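Local coordinates for protein major extracellular endoglucanase (Xanthomonas campestris pv. campestris, PDB 4TUF) that hydrolyses internal beta-1,4-glucosidic linkages of cellulose, lichenin and cereal beta-D-glucans, here seen as its glycoside hydrolase family 5 TIM-barrel catalytic domain, at residues Trp261-Gly266 with Tyr300-Lys304; Phe279-Tyr283 with Trp293-Leu297; Arg40-Asp44 with Lys94-Glu98; Phe61-Thr65 with His110-Cys115. All blocks are in the same frame, centred on the assembly; numbering follows the deposited sequence.

Contact 1. Residues Trp261-Gly266 with Tyr300-Lys304; sequences WERHFG and YLRSK
Tyr-300, with 103 Å² covered, is the knob of this helix-helix contact on the outside of the TIM barrel. It projects from helix 288-303, near its C-terminal end, into a hole on the last turns of helix 257-266 formed by Trp-261, Glu-262, Phe-265 and Gly-266. CA-CA distances are 8.5 Å for Trp-261 and Tyr-300 and 7.4 Å for Gly-266 and Lys-304. Tyr-300 adopts a t chi1 (170°) that carries its ring across the gap. Trp-261 (44 Å², chi1 m) lays CB 3.6 Å from Tyr-300 CE2, and its six-membered ring meets the tyrosine ring obliquely, centroids 5.5 Å apart and planes at 47°. Phe-265 (chi1 p) adds CE2 at 4.3 Å from the same Tyr-300 CE2. A wider pi-type turn at 262-266 ends the first helix, and Gly-266 N donates to Trp-261 O at 2.8 Å. The absence of a side chain on Gly-266 lets its CA lie 3.3 Å from Tyr-300 OH, where a CB would clash. Glu-262 (41 Å², chi1 t, chi2 p) accepts a very short hydrogen bond from Tyr-300 OH at OE1 (2.5 Å), while OE2 faces NZ of Lys-304, the first residue past the helix, at 3.5 Å in a weakly hydrogen-bonded salt bridge. One carboxylate thus receives both a phenol and an ammonium group, so the aromatic knob is held at its polar tip and the acid's charge is balanced.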
loop_
_atom_site.group_PDB
_atom_site.type_symbol
_atom_site.label_atom_id
_atom_site.label_comp_id
_atom_site.label_asym_id
_atom_site.label_seq_id
_atom_site.Cartn_x
_atom_site.Cartn_y
_atom_site.Cartn_z
ATOM N N TRP A 261 10.775 -9.474 12.049
ATOM C CA TRP A 261 9.463 -9.291 11.444
ATOM C C TRP A 261 8.372 -9.506 12.479
ATOM O O TRP A 261 7.377 -8.785 12.501
ATOM C CB TRP A 261 9.271 -10.247 10.268
ATOM C CG TRP A 261 10.213 -9.997 9.131
ATOM C CD1 TRP A 261 10.704 -8.793 8.721
ATOM C CD2 TRP A 261 10.789 -10.981 8.266
ATOM N NE1 TRP A 261 11.543 -8.964 7.645
ATOM C CE2 TRP A 261 11.612 -10.300 7.349
ATOM C CE3 TRP A 261 10.684 -12.370 8.175
ATOM C CZ2 TRP A 261 12.330 -10.962 6.357
ATOM C CZ3 TRP A 261 11.397 -13.024 7.188
ATOM C CH2 TRP A 261 12.210 -12.320 6.294
ATOM N N GLU A 262 8.564 -10.501 13.339
ATOM C CA GLU A 262 7.610 -10.775 14.406
ATOM C C GLU A 262 7.458 -9.559 15.309
ATOM O O GLU A 262 6.344 -9.119 15.583
ATOM C CB GLU A 262 8.046 -11.994 15.223
ATOM C CG GLU A 262 7.089 -12.384 16.340
ATOM C CD GLU A 262 5.856 -13.115 15.836
ATOM O OE1 GLU A 262 5.724 -13.306 14.605
ATOM O OE2 GLU A 262 5.018 -13.506 16.677
ATOM N N ARG A 263 8.586 -9.009 15.746
ATOM C CA ARG A 263 8.596 -7.823 16.594
ATOM C C ARG A 263 7.881 -6.620 15.983
ATOM O O ARG A 263 7.057 -5.981 16.636
ATOM C CB ARG A 263 10.033 -7.425 16.927
ATOM C CG ARG A 263 10.119 -6.174 17.773
ATOM C CD ARG A 263 11.379 -6.161 18.609
ATOM N NE ARG A 263 12.575 -5.934 17.808
ATOM C CZ ARG A 263 13.715 -6.595 17.975
ATOM N NH1 ARG A 263 13.807 -7.533 18.908
ATOM N NH2 ARG A 263 14.760 -6.320 17.205
ATOM N N HIS A 264 8.281 -6.252 14.768
ATOM C CA HIS A 264 7.716 -5.105 14.057
ATOM C C HIS A 264 6.251 -5.193 13.627
ATOM O O HIS A 264 5.509 -4.241 13.802
ATOM C CB HIS A 264 8.586 -4.756 12.854
ATOM C CG HIS A 264 9.944 -4.250 13.218
ATOM N ND1 HIS A 264 10.986 -4.207 12.321
ATOM C CD2 HIS A 264 10.433 -3.767 14.381
ATOM C CE1 HIS A 264 12.056 -3.718 12.914
ATOM N NE2 HIS A 264 11.746 -3.444 14.166
ATOM N N PHE A 265 5.827 -6.323 13.078
ATOM C CA PHE A 265 4.424 -6.476 12.721
ATOM C C PHE A 265 3.780 -7.809 13.025
ATOM O O PHE A 265 2.610 -7.894 13.217
ATOM C CB PHE A 265 4.186 -6.116 11.256
ATOM C CG PHE A 265 4.989 -6.911 10.296
ATOM C CD1 PHE A 265 6.221 -6.506 9.951
ATOM C CD2 PHE A 265 4.500 -8.054 9.756
ATOM C CE1 PHE A 265 6.964 -7.227 9.080
ATOM C CE2 PHE A 265 5.234 -8.790 8.887
ATOM C CZ PHE A 265 6.471 -8.375 8.549
ATOM N N GLY A 266 4.575 -8.852 13.001
ATOM C CA GLY A 266 4.099 -10.213 12.951
ATOM C C GLY A 266 3.319 -10.668 14.138
ATOM O O GLY A 266 2.385 -11.410 14.049
ATOM N N TYR A 300 8.029 -16.859 5.941
ATOM C CA TYR A 300 7.550 -16.392 7.241
ATOM C C TYR A 300 6.082 -15.973 7.190
ATOM O O TYR A 300 5.315 -16.272 8.103
ATOM C CB TYR A 300 8.408 -15.230 7.742
ATOM C CG TYR A 300 7.838 -14.534 8.953
ATOM C CD1 TYR A 300 7.988 -15.075 10.224
ATOM C CD2 TYR A 300 7.146 -13.333 8.829
ATOM C CE1 TYR A 300 7.464 -14.445 11.335
ATOM C CE2 TYR A 300 6.617 -12.695 9.937
ATOM C CZ TYR A 300 6.782 -13.255 11.186
ATOM O OH TYR A 300 6.259 -12.628 12.289
ATOM N N LEU A 301 5.699 -15.276 6.124
ATOM C CA LEU A 301 4.311 -14.866 5.939
ATOM C C LEU A 301 3.377 -16.076 5.899
ATOM O O LEU A 301 2.349 -16.094 6.583
ATOM C CB LEU A 301 4.161 -14.043 4.660
ATOM C CG LEU A 301 4.711 -12.616 4.675
ATOM C CD1 LEU A 301 4.589 -11.975 3.295
ATOM C CD2 LEU A 301 3.994 -11.785 5.720
ATOM N N ARG A 302 3.739 -17.083 5.106
ATOM C CA ARG A 302 2.957 -18.314 5.010
ATOM C C ARG A 302 2.756 -18.951 6.386
ATOM O O ARG A 302 1.682 -19.473 6.690
ATOM C CB ARG A 302 3.635 -19.318 4.072
ATOM C CG ARG A 302 3.750 -18.878 2.612
ATOM C CD ARG A 302 2.494 -19.198 1.821
ATOM N NE ARG A 302 2.181 -20.624 1.858
ATOM C CZ ARG A 302 1.053 -21.155 1.394
ATOM N NH1 ARG A 302 0.121 -20.378 0.850
ATOM N NH2 ARG A 302 0.856 -22.465 1.477
ATOM N N SER A 303 3.792 -18.890 7.219
ATOM C CA SER A 303 3.760 -19.518 8.536
ATOM C C SER A 303 2.875 -18.747 9.519
ATOM O O SER A 303 2.357 -19.315 10.482
ATOM C CB SER A 303 5.176 -19.643 9.099
ATOM O OG SER A 303 5.675 -18.388 9.527
ATOM N N LYS A 304 2.706 -17.450 9.278
ATOM C CA LYS A 304 1.849 -16.631 10.125
ATOM C C LYS A 304 0.405 -16.649 9.624
ATOM O O LYS A 304 -0.437 -15.898 10.112
ATOM C CB LYS A 304 2.369 -15.191 10.186
ATOM C CG LYS A 304 3.712 -15.041 10.889
ATOM C CD LYS A 304 3.665 -15.547 12.329
ATOM C CE LYS A 304 2.779 -14.671 13.210
ATOM N NZ LYS A 304 2.730 -15.168 14.620
#

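Contact 2. Residues Phe279-Tyr283 with Trp293-Leu297; sequences FGGKY and WQDAL
This is a buried strand-to-helix contact within a beta-alpha-beta unit of the TIM barrel, where strand 276-280 and the loop leaving it pack on helix 288-303. Phe-279 is extended (-154/151) on this weakly bonded strand; Gly-280 (155/-176) and Gly-281 (162/178) continue almost straight at positive phi, and Tyr-283 turns to 54/47. At Gly-280 a CB would be jammed against the preceding carbonyl O. Glu-278, the probable nucleophile, directly precedes the segment. The closest CA pair is Gly-280 and Gln-294, at 7.0 Å. At the barrel wall Phe-279 (chi1 p) places CD2 3.9 Å from Leu-297 CD2, and Trp-293 CZ3 lies 3.7 Å from Gly-280 O. Gln-294 (chi1 m, chi2 t) reaches into the loop: its NE2 donates weakly to Gly-281 O at 2.9 Å and has a stronger partner in Asp-290, while OE1 is held by Tyr-311. Tyr-283 (chi1 t) covers this amide, with CD1 3.6 Å from Gln-294 CD, and its OH donates to Asp-295 OD1 at 2.9 Å.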
loop_
_atom_site.group_PDB
_atom_site.type_symbol
_atom_site.label_atom_id
_atom_site.label_comp_id
_atom_site.label_asym_id
_atom_site.label_seq_id
_atom_site.Cartn_x
_atom_site.Cartn_y
_atom_site.Cartn_z
ATOM N N PHE A 279 5.846 -4.532 -0.048
ATOM C CA PHE A 279 7.058 -5.311 0.153
ATOM C C PHE A 279 7.632 -5.673 -1.216
ATOM O O PHE A 279 6.891 -5.785 -2.200
ATOM C CB PHE A 279 6.781 -6.563 0.986
ATOM C CG PHE A 279 5.965 -7.601 0.272
ATOM C CD1 PHE A 279 4.586 -7.489 0.197
ATOM C CD2 PHE A 279 6.577 -8.697 -0.315
ATOM C CE1 PHE A 279 3.834 -8.447 -0.458
ATOM C CE2 PHE A 279 5.831 -9.660 -0.969
ATOM C CZ PHE A 279 4.460 -9.537 -1.042
ATOM N N GLY A 280 8.948 -5.835 -1.293
ATOM C CA GLY A 280 9.574 -6.076 -2.578
ATOM C C GLY A 280 11.023 -5.656 -2.651
ATOM O O GLY A 280 11.614 -5.226 -1.655
ATOM N N GLY A 281 11.595 -5.781 -3.843
ATOM C CA GLY A 281 13.016 -5.569 -4.048
ATOM C C GLY A 281 13.484 -6.185 -5.352
ATOM O O GLY A 281 12.706 -6.824 -6.058
ATOM N N LYS A 282 14.762 -6.017 -5.665
ATOM C CA LYS A 282 15.251 -6.334 -6.994
ATOM C C LYS A 282 15.319 -7.834 -7.274
ATOM O O LYS A 282 15.373 -8.241 -8.437
ATOM C CB LYS A 282 16.614 -5.676 -7.215
ATOM C CG LYS A 282 16.516 -4.160 -7.308
ATOM C CD LYS A 282 17.776 -3.520 -7.870
ATOM C CE LYS A 282 17.533 -2.059 -8.223
ATOM N NZ LYS A 282 18.790 -1.355 -8.590
ATOM N N TYR A 283 15.276 -8.652 -6.242
ATOM C CA TYR A 283 15.245 -10.092 -6.423
ATOM C C TYR A 283 16.363 -10.654 -7.276
ATOM O O TYR A 283 16.161 -11.436 -8.166
ATOM C CB TYR A 283 13.917 -10.542 -6.955
ATOM C CG TYR A 283 13.566 -11.929 -6.545
ATOM C CD1 TYR A 283 13.393 -12.253 -5.235
ATOM C CD2 TYR A 283 13.407 -12.910 -7.471
ATOM C CE1 TYR A 283 13.056 -13.521 -4.859
ATOM C CE2 TYR A 283 13.075 -14.180 -7.099
ATOM C CZ TYR A 283 12.903 -14.473 -5.792
ATOM O OH TYR A 283 12.565 -15.730 -5.445
ATOM N N TRP A 293 16.312 -12.745 0.927
ATOM C CA TRP A 293 15.427 -11.987 1.805
ATOM C C TRP A 293 13.949 -12.137 1.435
ATOM O O TRP A 293 13.113 -12.380 2.307
ATOM C CB TRP A 293 15.807 -10.504 1.804
ATOM C CG TRP A 293 14.852 -9.680 2.606
ATOM C CD1 TRP A 293 14.885 -9.467 3.952
ATOM C CD2 TRP A 293 13.703 -8.978 2.117
ATOM N NE1 TRP A 293 13.831 -8.672 4.331
ATOM C CE2 TRP A 293 13.091 -8.358 3.221
ATOM C CE3 TRP A 293 13.137 -8.810 0.853
ATOM C CZ2 TRP A 293 11.938 -7.587 3.101
ATOM C CZ3 TRP A 293 11.998 -8.043 0.732
ATOM C CH2 TRP A 293 11.410 -7.438 1.849
ATOM N N GLN A 294 13.628 -11.984 0.152
ATOM C CA GLN A 294 12.244 -12.107 -0.307
ATOM C C GLN A 294 11.727 -13.520 -0.089
ATOM O O GLN A 294 10.582 -13.708 0.324
ATOM C CB GLN A 294 12.113 -11.719 -1.786
ATOM C CG GLN A 294 12.350 -10.241 -2.053
ATOM C CD GLN A 294 11.709 -9.750 -3.335
ATOM O OE1 GLN A 294 10.615 -10.177 -3.700
ATOM N NE2 GLN A 294 12.391 -8.842 -4.023
ATOM N N ASP A 295 12.572 -14.510 -0.366
ATOM C CA ASP A 295 12.209 -15.903 -0.151
ATOM C C ASP A 295 11.841 -16.152 1.308
ATOM O O ASP A 295 10.816 -16.766 1.598
ATOM C CB ASP A 295 13.350 -16.831 -0.567
ATOM C CG ASP A 295 13.479 -16.964 -2.072
ATOM O OD1 ASP A 295 12.474 -16.761 -2.784
ATOM O OD2 ASP A 295 14.589 -17.289 -2.541
ATOM N N ALA A 296 12.675 -15.659 2.221
ATOM C CA ALA A 296 12.465 -15.859 3.654
ATOM C C ALA A 296 11.207 -15.158 4.163
ATOM O O ALA A 296 10.503 -15.688 5.026
ATOM C CB ALA A 296 13.680 -15.381 4.433
ATOM N N LEU A 297 10.934 -13.965 3.636
ATOM C CA LEU A 297 9.745 -13.212 4.024
ATOM C C LEU A 297 8.481 -13.975 3.658
ATOM O O LEU A 297 7.546 -14.063 4.456
ATOM C CB LEU A 297 9.732 -11.832 3.369
ATOM C CG LEU A 297 8.472 -10.998 3.640
ATOM C CD1 LEU A 297 8.298 -10.747 5.132
ATOM C CD2 LEU A 297 8.492 -9.672 2.880
#

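Contact 3. Residues Arg40-Asp44 with Lys94-Glu98. With 2HP (dihydrogenphosphate ion), chain E.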
loop_
_atom_site.group_PDB
_atom_site.type_symbol
_atom_site.label_atom_id
_atom_site.label_comp_id
_atom_site.label_asym_id
_atom_site.label_seq_id
_atom_site.Cartn_x
_atom_site.Cartn_y
_atom_site.Cartn_z
ATOM N N ARG A 40 2.648 1.974 -23.099
ATOM C CA ARG A 40 1.566 0.994 -23.134
ATOM C C ARG A 40 0.179 1.633 -23.165
ATOM O O ARG A 40 0.013 2.802 -22.815
ATOM C CB ARG A 40 1.659 0.065 -21.916
ATOM C CG ARG A 40 2.987 -0.657 -21.763
ATOM C CD ARG A 40 3.138 -1.786 -22.772
ATOM N NE ARG A 40 2.010 -2.716 -22.747
ATOM C CZ ARG A 40 1.816 -3.643 -21.812
ATOM N NH1 ARG A 40 2.670 -3.771 -20.808
ATOM N NH2 ARG A 40 0.760 -4.442 -21.878
ATOM N N ASN A 41 -0.810 0.850 -23.584
ATOM C CA ASN A 41 -2.212 1.234 -23.465
ATOM C C ASN A 41 -2.728 0.857 -22.084
ATOM O O ASN A 41 -2.544 -0.277 -21.642
ATOM C CB ASN A 41 -3.050 0.563 -24.554
ATOM C CG ASN A 41 -4.536 0.768 -24.354
ATOM O OD1 ASN A 41 -5.218 -0.077 -23.777
ATOM N ND2 ASN A 41 -5.046 1.896 -24.827
ATOM N N TRP A 42 -3.363 1.804 -21.404
ATOM C CA TRP A 42 -3.704 1.626 -19.989
ATOM C C TRP A 42 -4.620 0.424 -19.757
ATOM O O TRP A 42 -4.424 -0.335 -18.813
ATOM C CB TRP A 42 -4.356 2.899 -19.432
ATOM C CG TRP A 42 -5.711 3.182 -20.001
ATOM C CD1 TRP A 42 -6.000 3.753 -21.214
ATOM C CD2 TRP A 42 -6.968 2.899 -19.382
ATOM N NE1 TRP A 42 -7.363 3.841 -21.382
ATOM C CE2 TRP A 42 -7.978 3.322 -20.272
ATOM C CE3 TRP A 42 -7.339 2.330 -18.161
ATOM C CZ2 TRP A 42 -9.331 3.191 -19.976
ATOM C CZ3 TRP A 42 -8.678 2.201 -17.869
ATOM C CH2 TRP A 42 -9.660 2.631 -18.770
ATOM N N LYS A 43 -5.609 0.251 -20.631
ATOM C CA LYS A 43 -6.552 -0.856 -20.516
ATOM C C LYS A 43 -5.847 -2.196 -20.730
ATOM O O LYS A 43 -6.112 -3.164 -20.015
ATOM C CB LYS A 43 -7.692 -0.691 -21.523
ATOM C CG LYS A 43 -9.087 -0.921 -20.964
ATOM C CD LYS A 43 -10.068 -1.240 -22.089
ATOM C CE LYS A 43 -11.519 -0.984 -21.692
ATOM N NZ LYS A 43 -11.842 0.474 -21.652
ATOM N N ASP A 44 -4.947 -2.247 -21.709
ATOM C CA ASP A 44 -4.215 -3.476 -22.007
ATOM C C ASP A 44 -3.242 -3.843 -20.890
ATOM O O ASP A 44 -3.019 -5.019 -20.615
ATOM C CB ASP A 44 -3.468 -3.348 -23.337
ATOM C CG ASP A 44 -4.399 -3.432 -24.539
ATOM O OD1 ASP A 44 -5.635 -3.353 -24.344
ATOM O OD2 ASP A 44 -3.899 -3.572 -25.679
ATOM N N LYS A 94 -11.912 6.714 -14.582
ATOM C CA LYS A 94 -11.960 5.701 -15.629
ATOM C C LYS A 94 -11.142 4.448 -15.283
ATOM O O LYS A 94 -11.514 3.334 -15.657
ATOM C CB LYS A 94 -11.469 6.301 -16.945
ATOM C CG LYS A 94 -11.993 5.611 -18.183
ATOM C CD LYS A 94 -11.658 6.414 -19.429
ATOM C CE LYS A 94 -12.429 5.898 -20.630
ATOM N NZ LYS A 94 -13.895 6.102 -20.453
ATOM N N VAL A 95 -10.030 4.632 -14.576
ATOM C CA VAL A 95 -9.178 3.505 -14.202
ATOM C C VAL A 95 -9.826 2.648 -13.113
ATOM O O VAL A 95 -9.837 1.419 -13.201
ATOM C CB VAL A 95 -7.789 3.981 -13.725
ATOM C CG1 VAL A 95 -7.018 2.828 -13.104
ATOM C CG2 VAL A 95 -7.003 4.571 -14.887
ATOM N N ILE A 96 -10.368 3.301 -12.090
ATOM C CA ILE A 96 -11.066 2.599 -11.019
ATOM C C ILE A 96 -12.284 1.857 -11.570
ATOM O O ILE A 96 -12.598 0.745 -11.136
ATOM C CB ILE A 96 -11.478 3.579 -9.902
ATOM C CG1 ILE A 96 -10.247 3.960 -9.079
ATOM C CG2 ILE A 96 -12.523 2.968 -8.986
ATOM C CD1 ILE A 96 -10.404 5.239 -8.299
ATOM N N ALA A 97 -12.944 2.462 -12.553
ATOM C CA ALA A 97 -14.092 1.837 -13.200
ATOM C C ALA A 97 -13.678 0.586 -13.976
ATOM O O ALA A 97 -14.453 -0.368 -14.090
ATOM C CB ALA A 97 -14.792 2.836 -14.124
ATOM N N GLU A 98 -12.457 0.596 -14.507
ATOM C CA GLU A 98 -11.952 -0.532 -15.287
ATOM C C GLU A 98 -11.593 -1.708 -14.389
ATOM O O GLU A 98 -11.956 -2.849 -14.681
ATOM C CB GLU A 98 -10.735 -0.121 -16.117
ATOM C CG GLU A 98 -10.049 -1.284 -16.830
ATOM C CD GLU A 98 -10.915 -1.916 -17.905
ATOM O OE1 GLU A 98 -11.934 -1.303 -18.299
ATOM O OE2 GLU A 98 -10.571 -3.029 -18.362
HETATM P P 2HP E . -13.674 3.594 -23.687
HETATM O O1 2HP E . -15.110 3.268 -24.025
HETATM O O2 2HP E . -12.750 3.012 -24.734
HETATM O O3 2HP E . -13.505 5.095 -23.645
HETATM O O4 2HP E . -13.334 3.004 -22.338
#
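Lys-94 opens the second segment with its CA-to-CB bond directed at the first helix. Its CG lies 3.8 Å from Trp-42 CH2, and its carbonyl O is 3.7 Å from the same CH2 atom, so the indole tip rests against both side chain and backbone of this residue. The lysine then extends through t rotamers at chi1 to chi3 to the dihydrogenphosphate, where CE approaches O3 at 3.3 Å; Lys-43 reaches the ion from the other helix, its NZ 3.0 Å from O4. Asp-82 completes this phosphate pocket and also accepts a hydrogen bond from Trp-42 NE1. Val-95 comes next, its CA 3.9 Å from Trp-42 CZ3 and its CG2 4.0 Å from Trp-42 CE3.

Here two neighbouring helices on the outside of the TIM barrel, 42-51 and 88-102, pack side by side, and the tryptophan fills the gap between them. It stands in the first turn of its helix, just after Asn-41, the N-cap, whose OD1 accepts from Asp-44 N at 3.0 Å.

One turn beyond Lys-94, Glu-98 again faces the first helix; its CA and that of Lys-43 are 7.5 Å apart. Its CB meets the edge of the indole, 3.6 Å from Trp-42 CZ3. Glu-98 OE1 lies 3.4 Å from Lys-43 CE and 3.8 Å from Lys-43 NZ, a long salt bridge between the buried glutamate and the partly exposed lysine, while the glutamate side chain also touches Ile-46 further along the first helix.

Contact 4. Residues Phe61-Thr65 with His110-Cys115; sequences FCPAT and HHTPDC. With 2HP (dihydrogenphosphate ion), chain J.
Two adjacent parallel TIM-barrel strands end here in loops on the catalytic side. In the backbone pairing, Phe-61 forms a parallel bridge with His-110 (CA-CA 5.6 Å), and His-111 N donates to Phe-61 O at 3.1 Å; the CA atoms of Cys-62 and Thr-112 follow at 5.4 Å. Cys-62 SG (chi1 p) and Cys-115 SG (chi1 m; backbone left-handed, 57/31) form a disulfide, 2.0 Å with chi3 53°. His-110 CA sits over the face of the Phe-61 ring (chi1 p), 4.0 Å from its centroid, a CH-pi contact. Pro-63, helical at -53/-47, sets CD 3.1 Å from Thr-112 O. Thr-112 OG1, also hydrogen-bonded to Gly-117 O, accepts from Asp-114 N at 3.2 Å, an ST turn; Asp-114 OD2 is 3.1 Å from O1 of a dihydrogenphosphate ion. His-111 ND1 is hydrogen-bonded to Asp-109 OD2, and its side chain lies about 4 Å from that of Glu-278, the probable nucleophile. The disulfide thus keeps both loops together covalently where strand pairing has stopped.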
loop_
_atom_site.group_PDB
_atom_site.type_symbol
_atom_site.label_atom_id
_atom_site.label_comp_id
_atom_site.label_asym_id
_atom_site.label_seq_id
_atom_site.Cartn_x
_atom_site.Cartn_y
_atom_site.Cartn_z
ATOM N N PHE A 61 -2.334 7.989 -4.665
ATOM C CA PHE A 61 -2.792 9.236 -5.270
ATOM C C PHE A 61 -2.292 10.416 -4.435
ATOM O O PHE A 61 -1.744 10.231 -3.354
ATOM C CB PHE A 61 -4.318 9.268 -5.380
ATOM C CG PHE A 61 -5.020 9.345 -4.050
ATOM C CD1 PHE A 61 -5.312 10.575 -3.470
ATOM C CD2 PHE A 61 -5.382 8.188 -3.375
ATOM C CE1 PHE A 61 -5.949 10.647 -2.239
ATOM C CE2 PHE A 61 -6.015 8.254 -2.148
ATOM C CZ PHE A 61 -6.300 9.487 -1.579
ATOM N N CYS A 62 -2.485 11.627 -4.939
ATOM C CA CYS A 62 -2.110 12.835 -4.218
ATOM C C CYS A 62 -3.264 13.818 -4.342
ATOM O O CYS A 62 -4.108 13.655 -5.221
ATOM C CB CYS A 62 -0.813 13.422 -4.778
ATOM S SG CYS A 62 -0.921 14.015 -6.492
ATOM N N PRO A 63 -3.328 14.821 -3.451
ATOM C CA PRO A 63 -4.410 15.810 -3.501
ATOM C C PRO A 63 -4.586 16.473 -4.868
ATOM O O PRO A 63 -5.716 16.560 -5.352
ATOM C CB PRO A 63 -3.975 16.839 -2.462
ATOM C CG PRO A 63 -3.236 16.040 -1.454
ATOM C CD PRO A 63 -2.497 14.991 -2.245
ATOM N N ALA A 64 -3.494 16.923 -5.477
ATOM C CA ALA A 64 -3.558 17.600 -6.771
ATOM C C ALA A 64 -4.312 16.783 -7.821
ATOM O O ALA A 64 -5.056 17.337 -8.631
ATOM C CB ALA A 64 -2.160 17.921 -7.266
ATOM N N THR A 65 -4.122 15.467 -7.800
ATOM C CA THR A 65 -4.791 14.575 -8.745
ATOM C C THR A 65 -6.316 14.639 -8.605
ATOM O O THR A 65 -7.049 14.477 -9.586
ATOM C CB THR A 65 -4.311 13.121 -8.555
ATOM O OG1 THR A 65 -2.940 13.023 -8.958
ATOM C CG2 THR A 65 -5.139 12.153 -9.377
ATOM N N HIS A 110 -3.515 7.338 0.202
ATOM C CA HIS A 110 -3.146 8.751 0.291
ATOM C C HIS A 110 -1.639 8.849 0.466
ATOM O O HIS A 110 -1.126 8.798 1.589
ATOM C CB HIS A 110 -3.866 9.436 1.452
ATOM C CG HIS A 110 -3.750 10.927 1.437
ATOM N ND1 HIS A 110 -2.544 11.582 1.575
ATOM C CD2 HIS A 110 -4.691 11.891 1.294
ATOM C CE1 HIS A 110 -2.745 12.887 1.512
ATOM N NE2 HIS A 110 -4.040 13.101 1.345
ATOM N N HIS A 111 -0.930 8.998 -0.647
ATOM C CA HIS A 111 0.493 8.690 -0.667
ATOM C C HIS A 111 1.372 9.872 -0.300
ATOM O O HIS A 111 2.320 9.740 0.482
ATOM C CB HIS A 111 0.880 8.167 -2.049
ATOM C CG HIS A 111 2.050 7.238 -2.038
ATOM N ND1 HIS A 111 1.936 5.907 -1.701
ATOM C CD2 HIS A 111 3.356 7.445 -2.332
ATOM C CE1 HIS A 111 3.125 5.334 -1.785
ATOM N NE2 HIS A 111 4.002 6.245 -2.167
ATOM N N THR A 112 1.066 11.028 -0.876
ATOM C CA THR A 112 1.878 12.219 -0.657
ATOM C C THR A 112 1.013 13.463 -0.674
ATOM O O THR A 112 0.082 13.556 -1.471
ATOM C CB THR A 112 2.984 12.357 -1.720
ATOM O OG1 THR A 112 3.525 13.685 -1.677
ATOM C CG2 THR A 112 2.426 12.103 -3.105
ATOM N N PRO A 113 1.319 14.426 0.211
ATOM C CA PRO A 113 0.561 15.682 0.289
ATOM C C PRO A 113 0.850 16.662 -0.843
ATOM O O PRO A 113 0.083 17.613 -0.993
ATOM C CB PRO A 113 1.015 16.274 1.627
ATOM C CG PRO A 113 2.399 15.739 1.815
ATOM C CD PRO A 113 2.360 14.342 1.251
ATOM N N ASP A 114 1.915 16.447 -1.618
ATOM C CA ASP A 114 2.343 17.443 -2.601
ATOM C C ASP A 114 2.863 16.866 -3.908
ATOM O O ASP A 114 3.648 17.516 -4.601
ATOM C CB ASP A 114 3.429 18.349 -2.002
ATOM C CG ASP A 114 4.635 17.570 -1.471
ATOM O OD1 ASP A 114 4.939 16.467 -1.978
ATOM O OD2 ASP A 114 5.292 18.076 -0.537
ATOM N N CYS A 115 2.444 15.649 -4.236
ATOM C CA CYS A 115 2.845 15.016 -5.491
ATOM C C CYS A 115 4.371 14.925 -5.625
ATOM O O CYS A 115 4.915 14.972 -6.730
ATOM C CB CYS A 115 2.231 15.771 -6.682
ATOM S SG CYS A 115 0.446 15.490 -6.854
HETATM P P 2HP J . 9.426 17.358 -0.880
HETATM O O1 2HP J . 8.038 16.913 -1.283
HETATM O O2 2HP J . 9.835 16.652 0.393
HETATM O O3 2HP J . 10.397 17.004 -1.980
HETATM O O4 2HP J . 9.438 18.852 -0.644
#

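Overall arrangement
All four contacts belong to one TIM barrel and are mainly buried. Contacts 1 and 2 share helix 288-303 and touch: Trp-261 CH2 lies 3.4 Å from Leu-297 N and Trp-261 CZ2 3.4 Å from Trp-293 NE1. Contact 2 joins that helix inward to barrel strand 276-280, whereas contacts 1 and 3 lie in the outer helical layer, on opposite sides of the chain's centre with their centres about 34 Å apart. Both set an aromatic residue beside a stretched Lys-Glu salt bridge with a partly exposed lysine, weakly hydrogen-bonded in contact 1 and long in contact 3. Contact 4, nearest the centre, replaces such charges with strand pairing and a disulfide. Its segments alternate along the chain with those of contact 3.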